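Local coordinates for tungstate ABC transporter, periplasmic tungstate-binding protein (Geobacter sulfurreducens, PDB 3LR1) that probably binds tungstate in the periplasm and delivers it to an ABC transporter that imports the anion into the cell, at residues S14-S18 against G173-F178; D94-I98 against L110-A116; G200-V204 against A217-I221. All blocks are in the same frame, centred on the assembly; numbering follows the deposited sequence.

Contact 1 (S14-S18 against G173-F178); sequences STQDS and GTYNAF
This is a helix-to-helix contact across the interdomain cleft of a periplasmic binding protein, joining helix 13-18, which follows strand 6-12 of one lobe, to helix 172-178, which follows strand 167-171 of the other. The two short helical axes approach to 7.9 Å and their N-to-C directions differ by 52°; the CA atoms come nearest at Ser18 and Gly173 (4.5 Å). Glycine suits that point: a CB on Gly173 would run into Ser18 OG. Ser18 CA packs 3.7 Å from Gly173 O, and a water ties the backbones together by donating to Ser18 O (2.7 Å) and Gly173 O (2.8 Å). One turn on, Ala177 CB is 2.9 Å from Asp17 O, shorter than a normal carbon-oxygen contact, so a larger side chain would crowd further. Asp17 (chi1 m) points its CB toward the other helix, 4.0 Å from Thr174 CG2, and brings OD2 to 3.9 Å from CE1 of the Phe178 ring. Thr174 (chi1 m) places OG1 3.4 Å from Ser14 O, although this hydroxyl's hydrogen bond is with Asp171. The side chain of Ser14 lies about 4 Å from a bound tungsten, and its OG bonds to Met154 N. Around the contact, Ser18 OG reaches Tyr83 of strand 78-90, Gly173 N reaches Asn84 of the same strand, and helix 154-164 packs against Thr174 and Phe178.

Contact 2 (D94-I98 against L110-A116); sequences DPAGI and LLATKGA
A type I beta turn from Asp94 to Gly97 packs on the C-terminal end of helix 104-114, which finishes in a Schellman motif. The turn lies in the loop between strand 78-90 and this helix, so the contact folds the loop onto the end of the helix that follows it; Tyr167 of strand 167-171 packs on Pro95, Ile98, Leu111 and Ala116. Gly97 N bonds to Asp94 O (3.0 Å). Asp94 has chi1 t, and its OD1 accepts from Ile98 N at 2.8 Å; Tyr167 OH also bonds to OD1. Gly97, at phi 65°, takes a conformation that favours glycine. The helix ends similarly at Gly115 (phi 67°), the C-prime residue, where Ala116 N bonds to Leu111 O (3.0 Å) and Gly115 N weakly to Ala112 O (3.3 Å).

Ala96 (Ala96 CA to Leu111 CA 6.1 Å) points its CB toward the helix, and its smallness lets the turn come close: Ala96 CB is 4.1 Å from Ala116 CB. Ile98 (chi1 p, chi2 t) directs CG2 to 3.8 Å from Leu111 CD2 and 4.3 Å from Leu110 CB. Leu110 lies between rotamer wells (chi1 -105°, chi2 9°), with CG 4.0 Å from Ala96 O. Lys114 (chi1 t, chi2 p) packs its methylenes on the turn, CG 4.2 Å from Ala96 CA, and remains exposed. Leu111 (mt) makes the tightest apolar contact, its CD2 3.5 Å from Ala96 CB.

Contact 3 (G200-V204 against A217-I221); sequences GIMAV and AMKLI
Helix 214-224 packs back along the strand that precedes it, a strand-loop-helix unit whose segments run nearly antiparallel (165°) with axes 8.2 Å apart. The extended strand alternates its side chains: Ile201 and Ala203 face the helix, whereas the CB of Met202, a selenomethionine, points away. Along the helix, Ala217 comes first, with Ala217 CA 5.7 Å from Ala203 CA and Ala217 CB 4.0 Å from Ala203 CB; two alanines permit this close approach. Met218, also selenomethionine, starts away from the strand but curls back (chi1 m, chi2 m, chi3 p), so that CE is 3.4 Å from Ala203 CB. Leu220 (tp) touches with CD2, 4.4 Å from Ile201 CD1. Ile221 (mt) fills the centre, its CG2 3.9 Å from Ile201 CG2 and its CD1 3.5 Å from Ala203 N. This is helix-on-sheet packing: strand 197-204 pairs antiparallel with strands 57-60 and 78-90, while Leu220 also packs against helix 20-32.

Overall arrangement
The three contacts sample the two-lobed binding-protein fold from cleft to periphery. Contact 1 spans the lobes beside a bound tungsten, which lies about 4 Å from the Ser14 side chain, consistent with a closed, ligand-bound state. Contacts 2 and 3 are structural packing within one lobe each, on opposite sides of the chain's centre, with their own centres 42 Å apart. Contact 1 lies between, its centre 25 Å from that of contact 2 and 22 Å from that of contact 3, and none of the three touches another. The Met202 side chain of contact 3 is about 13 Å from a bound tungsten, too far to bind it. In sequence, contact 2 falls between the segments of contact 1, and contact 3 follows both.

Contact 1 (S14-S18 against G173-F178)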
loop_
_atom_site.group_PDB
_atom_site.type_symbol
_atom_site.label_atom_id
_atom_site.label_comp_id
_atom_site.label_asym_id
_atom_site.label_seq_id
_atom_site.Cartn_x
_atom_site.Cartn_y
_atom_site.Cartn_z
ATOM N N SER A 14 2.390 -3.161 4.879
ATOM C CA SER A 14 2.892 -1.985 4.186
ATOM C C SER A 14 2.098 -0.660 4.547
ATOM O O SER A 14 2.672 0.376 4.902
ATOM C CB SER A 14 3.006 -2.352 2.648
ATOM O OG SER A 14 3.571 -3.745 2.410
ATOM N N THR A 15 0.778 -0.710 4.555
ATOM C CA THR A 15 -0.056 0.440 4.980
ATOM C C THR A 15 0.113 0.760 6.521
ATOM O O THR A 15 0.125 1.893 6.981
ATOM C CB THR A 15 -1.498 0.093 4.558
ATOM O OG1 THR A 15 -1.464 -0.284 3.148
ATOM C CG2 THR A 15 -2.471 1.230 4.790
ATOM N N GLN A 16 0.311 -0.264 7.342
ATOM C CA GLN A 16 0.533 -0.002 8.758
ATOM C C GLN A 16 1.835 0.761 8.943
ATOM O O GLN A 16 1.928 1.686 9.763
ATOM C CB GLN A 16 0.558 -1.342 9.502
ATOM C CG GLN A 16 0.640 -1.264 10.980
ATOM C CD GLN A 16 0.753 -2.640 11.549
ATOM O OE1 GLN A 16 1.541 -3.488 11.067
ATOM N NE2 GLN A 16 -0.006 -2.881 12.581
ATOM N N ASP A 17 2.859 0.350 8.177
ATOM C CA ASP A 17 4.220 0.933 8.318
ATOM C C ASP A 17 4.221 2.433 8.035
ATOM O O ASP A 17 4.979 3.201 8.614
ATOM C CB ASP A 17 5.259 0.217 7.389
ATOM C CG ASP A 17 5.677 -1.162 7.902
ATOM O OD1 ASP A 17 5.427 -1.440 9.130
ATOM O OD2 ASP A 17 6.260 -1.949 7.067
ATOM N N SER A 18 3.354 2.876 7.147
ATOM C CA SER A 18 3.334 4.267 6.812
ATOM C C SER A 18 2.982 5.116 8.003
ATOM O O SER A 18 3.394 6.267 8.065
ATOM C CB SER A 18 2.395 4.474 5.647
ATOM O OG SER A 18 1.886 5.745 5.708
ATOM N N GLY A 173 5.215 6.389 1.717
ATOM C CA GLY A 173 4.818 6.297 3.121
ATOM C C GLY A 173 5.706 5.338 3.882
ATOM O O GLY A 173 6.235 5.660 4.951
ATOM N N THR A 174 5.875 4.133 3.364
ATOM C CA THR A 174 6.724 3.144 4.023
ATOM C C THR A 174 8.214 3.594 4.095
ATOM O O THR A 174 8.898 3.468 5.086
ATOM C CB THR A 174 6.714 1.758 3.303
ATOM O OG1 THR A 174 5.374 1.259 3.051
ATOM C CG2 THR A 174 7.514 0.732 4.153
ATOM N N TYR A 175 8.729 4.088 2.988
ATOM C CA TYR A 175 10.059 4.674 2.979
ATOM C C TYR A 175 10.275 5.760 4.069
ATOM O O TYR A 175 11.282 5.722 4.792
ATOM C CB TYR A 175 10.343 5.241 1.608
ATOM C CG TYR A 175 11.707 5.969 1.639
ATOM C CD1 TYR A 175 12.881 5.275 1.703
ATOM C CD2 TYR A 175 11.769 7.335 1.748
ATOM C CE1 TYR A 175 14.078 5.922 1.784
ATOM C CE2 TYR A 175 12.951 7.982 1.861
ATOM C CZ TYR A 175 14.093 7.285 1.864
ATOM O OH TYR A 175 15.264 7.960 1.958
ATOM N N ASN A 176 9.369 6.759 4.126
ATOM C CA ASN A 176 9.431 7.853 5.092
ATOM C C ASN A 176 9.499 7.254 6.481
ATOM O O ASN A 176 10.211 7.752 7.317
ATOM C CB ASN A 176 8.220 8.780 5.009
ATOM C CG ASN A 176 8.259 9.761 3.851
ATOM O OD1 ASN A 176 9.296 9.968 3.181
ATOM N ND2 ASN A 176 7.103 10.446 3.642
ATOM N N ALA A 177 8.753 6.178 6.735
ATOM C CA ALA A 177 8.771 5.536 8.058
ATOM C C ALA A 177 10.086 4.786 8.327
ATOM O O ALA A 177 10.515 4.676 9.475
ATOM C CB ALA A 177 7.547 4.580 8.242
ATOM N N PHE A 178 10.738 4.288 7.272
ATOM C CA PHE A 178 12.020 3.533 7.417
ATOM C C PHE A 178 13.293 4.438 7.322
ATOM O O PHE A 178 14.381 4.044 7.744
ATOM C CB PHE A 178 12.127 2.520 6.257
ATOM C CG PHE A 178 11.598 1.161 6.566
ATOM C CD1 PHE A 178 10.299 0.984 6.976
ATOM C CD2 PHE A 178 12.413 0.043 6.403
ATOM C CE1 PHE A 178 9.830 -0.297 7.284
ATOM C CE2 PHE A 178 11.938 -1.211 6.682
ATOM C CZ PHE A 178 10.642 -1.376 7.092
HETATM O O HOH W 1 5.288 7.585 6.752
#

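Contact 2 (D94-I98 against L110-A116)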
loop_
_atom_site.group_PDB
_atom_site.type_symbol
_atom_site.label_atom_id
_atom_site.label_comp_id
_atom_site.label_asym_id
_atom_site.label_seq_id
_atom_site.Cartn_x
_atom_site.Cartn_y
_atom_site.Cartn_z
ATOM N N ASP A 94 23.935 6.355 -6.554
ATOM C CA ASP A 94 23.164 6.158 -7.747
ATOM C C ASP A 94 23.990 5.733 -8.932
ATOM O O ASP A 94 24.153 6.486 -9.829
ATOM C CB ASP A 94 22.429 7.468 -8.039
ATOM C CG ASP A 94 21.537 7.393 -9.236
ATOM O OD1 ASP A 94 21.263 6.333 -9.725
ATOM O OD2 ASP A 94 21.149 8.429 -9.700
ATOM N N PRO A 95 24.485 4.508 -8.936
ATOM C CA PRO A 95 25.388 4.048 -10.007
ATOM C C PRO A 95 24.727 3.992 -11.376
ATOM O O PRO A 95 25.417 4.158 -12.407
ATOM C CB PRO A 95 25.761 2.628 -9.580
ATOM C CG PRO A 95 25.414 2.519 -8.172
ATOM C CD PRO A 95 24.382 3.514 -7.844
ATOM N N ALA A 96 23.421 3.734 -11.389
ATOM C CA ALA A 96 22.674 3.690 -12.628
ATOM C C ALA A 96 22.316 5.101 -13.147
ATOM O O ALA A 96 21.858 5.260 -14.269
ATOM C CB ALA A 96 21.428 2.808 -12.453
ATOM N N GLY A 97 22.535 6.123 -12.323
ATOM C CA GLY A 97 22.256 7.499 -12.705
ATOM C C GLY A 97 20.790 7.752 -12.927
ATOM O O GLY A 97 20.396 8.512 -13.821
ATOM N N ILE A 98 19.951 7.148 -12.100
ATOM C CA ILE A 98 18.509 7.309 -12.291
ATOM C C ILE A 98 18.014 8.687 -11.883
ATOM O O ILE A 98 16.910 9.061 -12.317
ATOM C CB ILE A 98 17.609 6.179 -11.693
ATOM C CG1 ILE A 98 17.461 6.282 -10.199
ATOM C CG2 ILE A 98 18.041 4.785 -12.141
ATOM C CD1 ILE A 98 16.374 5.380 -9.665
ATOM N N LEU A 110 16.674 2.479 -17.540
ATOM C CA LEU A 110 18.087 2.724 -17.145
ATOM C C LEU A 110 18.612 1.587 -16.263
ATOM O O LEU A 110 19.751 1.131 -16.465
ATOM C CB LEU A 110 18.265 4.057 -16.398
ATOM C CG LEU A 110 18.877 5.359 -16.934
ATOM C CD1 LEU A 110 19.171 5.376 -18.427
ATOM C CD2 LEU A 110 18.037 6.591 -16.563
ATOM N N LEU A 111 17.809 1.138 -15.299
ATOM C CA LEU A 111 18.186 -0.004 -14.424
ATOM C C LEU A 111 18.382 -1.294 -15.207
ATOM O O LEU A 111 19.427 -1.945 -15.088
ATOM C CB LEU A 111 17.151 -0.254 -13.282
ATOM C CG LEU A 111 17.092 0.893 -12.274
ATOM C CD1 LEU A 111 16.040 0.698 -11.183
ATOM C CD2 LEU A 111 18.458 1.067 -11.638
ATOM N N ALA A 112 17.396 -1.660 -16.014
ATOM C CA ALA A 112 17.486 -2.873 -16.803
ATOM C C ALA A 112 18.694 -2.842 -17.756
ATOM O O ALA A 112 19.362 -3.852 -17.919
ATOM C CB ALA A 112 16.213 -3.101 -17.583
ATOM N N THR A 113 18.972 -1.687 -18.352
ATOM C CA THR A 113 20.077 -1.533 -19.323
ATOM C C THR A 113 21.438 -1.580 -18.656
ATOM O O THR A 113 22.387 -2.218 -19.168
ATOM C CB THR A 113 19.954 -0.194 -20.103
ATOM O OG1 THR A 113 18.695 -0.161 -20.778
ATOM C CG2 THR A 113 21.080 -0.045 -21.162
ATOM N N LYS A 114 21.567 -0.896 -17.536
ATOM C CA LYS A 114 22.790 -0.959 -16.746
ATOM C C LYS A 114 22.958 -2.347 -16.045
ATOM O O LYS A 114 24.059 -2.707 -15.634
ATOM C CB LYS A 114 22.787 0.200 -15.713
ATOM C CG LYS A 114 24.025 0.304 -14.790
ATOM C CD LYS A 114 25.195 0.980 -15.456
ATOM C CE LYS A 114 26.449 0.980 -14.548
ATOM N NZ LYS A 114 27.626 0.246 -15.150
ATOM N N GLY A 115 21.881 -3.127 -15.933
ATOM C CA GLY A 115 21.909 -4.346 -15.173
ATOM C C GLY A 115 22.076 -4.110 -13.672
ATOM O O GLY A 115 22.686 -4.946 -13.000
ATOM N N ALA A 116 21.519 -2.997 -13.143
ATOM C CA ALA A 116 21.595 -2.653 -11.727
ATOM C C ALA A 116 20.576 -3.466 -10.932
ATOM O O ALA A 116 19.430 -3.651 -11.357
ATOM C CB ALA A 116 21.348 -1.167 -11.503
#

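Contact 3 (G200-V204 against A217-I221)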
loop_
_atom_site.group_PDB
_atom_site.type_symbol
_atom_site.label_atom_id
_atom_site.label_comp_id
_atom_site.label_asym_id
_atom_site.label_seq_id
_atom_site.Cartn_x
_atom_site.Cartn_y
_atom_site.Cartn_z
ATOM N N GLY A 200 -8.452 1.580 -1.865
ATOM C CA GLY A 200 -9.868 1.320 -1.663
ATOM C C GLY A 200 -10.229 0.921 -0.226
ATOM O O GLY A 200 -9.539 0.133 0.402
ATOM N N ILE A 201 -11.291 1.519 0.293
ATOM C CA ILE A 201 -11.849 1.206 1.588
ATOM C C ILE A 201 -13.264 0.678 1.320
ATOM O O ILE A 201 -14.001 1.277 0.537
ATOM C CB ILE A 201 -11.782 2.410 2.596
ATOM C CG1 ILE A 201 -12.059 1.883 4.008
ATOM C CG2 ILE A 201 -12.724 3.592 2.196
ATOM C CD1 ILE A 201 -11.705 2.886 5.146
HETATM N N MSE A 202 -13.604 -0.473 1.917
HETATM C CA MSE A 202 -14.839 -1.220 1.565
HETATM C C MSE A 202 -15.387 -1.836 2.830
HETATM O O MSE A 202 -14.616 -2.244 3.696
HETATM C CB MSE A 202 -14.556 -2.348 0.565
HETATM C CG MSE A 202 -13.883 -1.942 -0.667
HETATM SE SE MSE A 202 -13.247 -3.466 -1.656
HETATM C CE MSE A 202 -11.705 -4.173 -0.736
ATOM N N ALA A 203 -16.705 -1.885 2.929
ATOM C CA ALA A 203 -17.413 -2.540 4.011
ATOM C C ALA A 203 -17.698 -3.977 3.588
ATOM O O ALA A 203 -18.069 -4.239 2.404
ATOM C CB ALA A 203 -18.693 -1.773 4.349
ATOM N N VAL A 204 -17.506 -4.906 4.539
ATOM C CA VAL A 204 -17.821 -6.315 4.375
ATOM C C VAL A 204 -19.356 -6.412 4.373
ATOM O O VAL A 204 -20.046 -5.793 5.221
ATOM C CB VAL A 204 -17.217 -7.174 5.476
ATOM C CG1 VAL A 204 -17.694 -8.625 5.355
ATOM C CG2 VAL A 204 -15.677 -7.124 5.363
ATOM N N ALA A 217 -18.873 0.307 10.141
ATOM C CA ALA A 217 -17.995 0.342 8.935
ATOM C C ALA A 217 -18.337 1.526 8.036
ATOM O O ALA A 217 -17.451 2.235 7.550
ATOM C CB ALA A 217 -18.024 -0.977 8.162
HETATM N N MSE A 218 -19.631 1.731 7.814
HETATM C CA MSE A 218 -20.068 2.800 6.937
HETATM C C MSE A 218 -19.712 4.190 7.540
HETATM O O MSE A 218 -19.310 5.123 6.807
HETATM C CB MSE A 218 -21.525 2.614 6.612
HETATM C CG MSE A 218 -21.804 1.469 5.611
HETATM SE SE MSE A 218 -20.783 1.572 3.928
HETATM C CE MSE A 218 -18.938 1.638 4.571
ATOM N N LYS A 219 -19.773 4.292 8.864
ATOM C CA LYS A 219 -19.336 5.538 9.500
ATOM C C LYS A 219 -17.886 5.794 9.306
ATOM O O LYS A 219 -17.484 6.935 9.049
ATOM C CB LYS A 219 -19.704 5.573 10.935
ATOM C CG LYS A 219 -21.181 5.862 11.159
ATOM C CD LYS A 219 -21.568 5.495 12.590
ATOM C CE LYS A 219 -22.947 5.982 12.927
ATOM N NZ LYS A 219 -23.428 5.254 14.160
ATOM N N LEU A 220 -17.090 4.718 9.393
ATOM C CA LEU A 220 -15.677 4.824 9.153
ATOM C C LEU A 220 -15.385 5.296 7.743
ATOM O O LEU A 220 -14.556 6.223 7.547
ATOM C CB LEU A 220 -14.929 3.547 9.493
ATOM C CG LEU A 220 -13.414 3.650 9.283
ATOM C CD1 LEU A 220 -12.725 4.668 10.290
ATOM C CD2 LEU A 220 -12.743 2.257 9.393
ATOM N N ILE A 221 -16.050 4.692 6.755
ATOM C CA ILE A 221 -15.790 5.065 5.391
ATOM C C ILE A 221 -16.185 6.542 5.141
ATOM O O ILE A 221 -15.462 7.278 4.482
ATOM C CB ILE A 221 -16.536 4.132 4.387
ATOM C CG1 ILE A 221 -15.934 2.706 4.494
ATOM C CG2 ILE A 221 -16.404 4.737 2.973
ATOM C CD1 ILE A 221 -16.655 1.582 3.641
#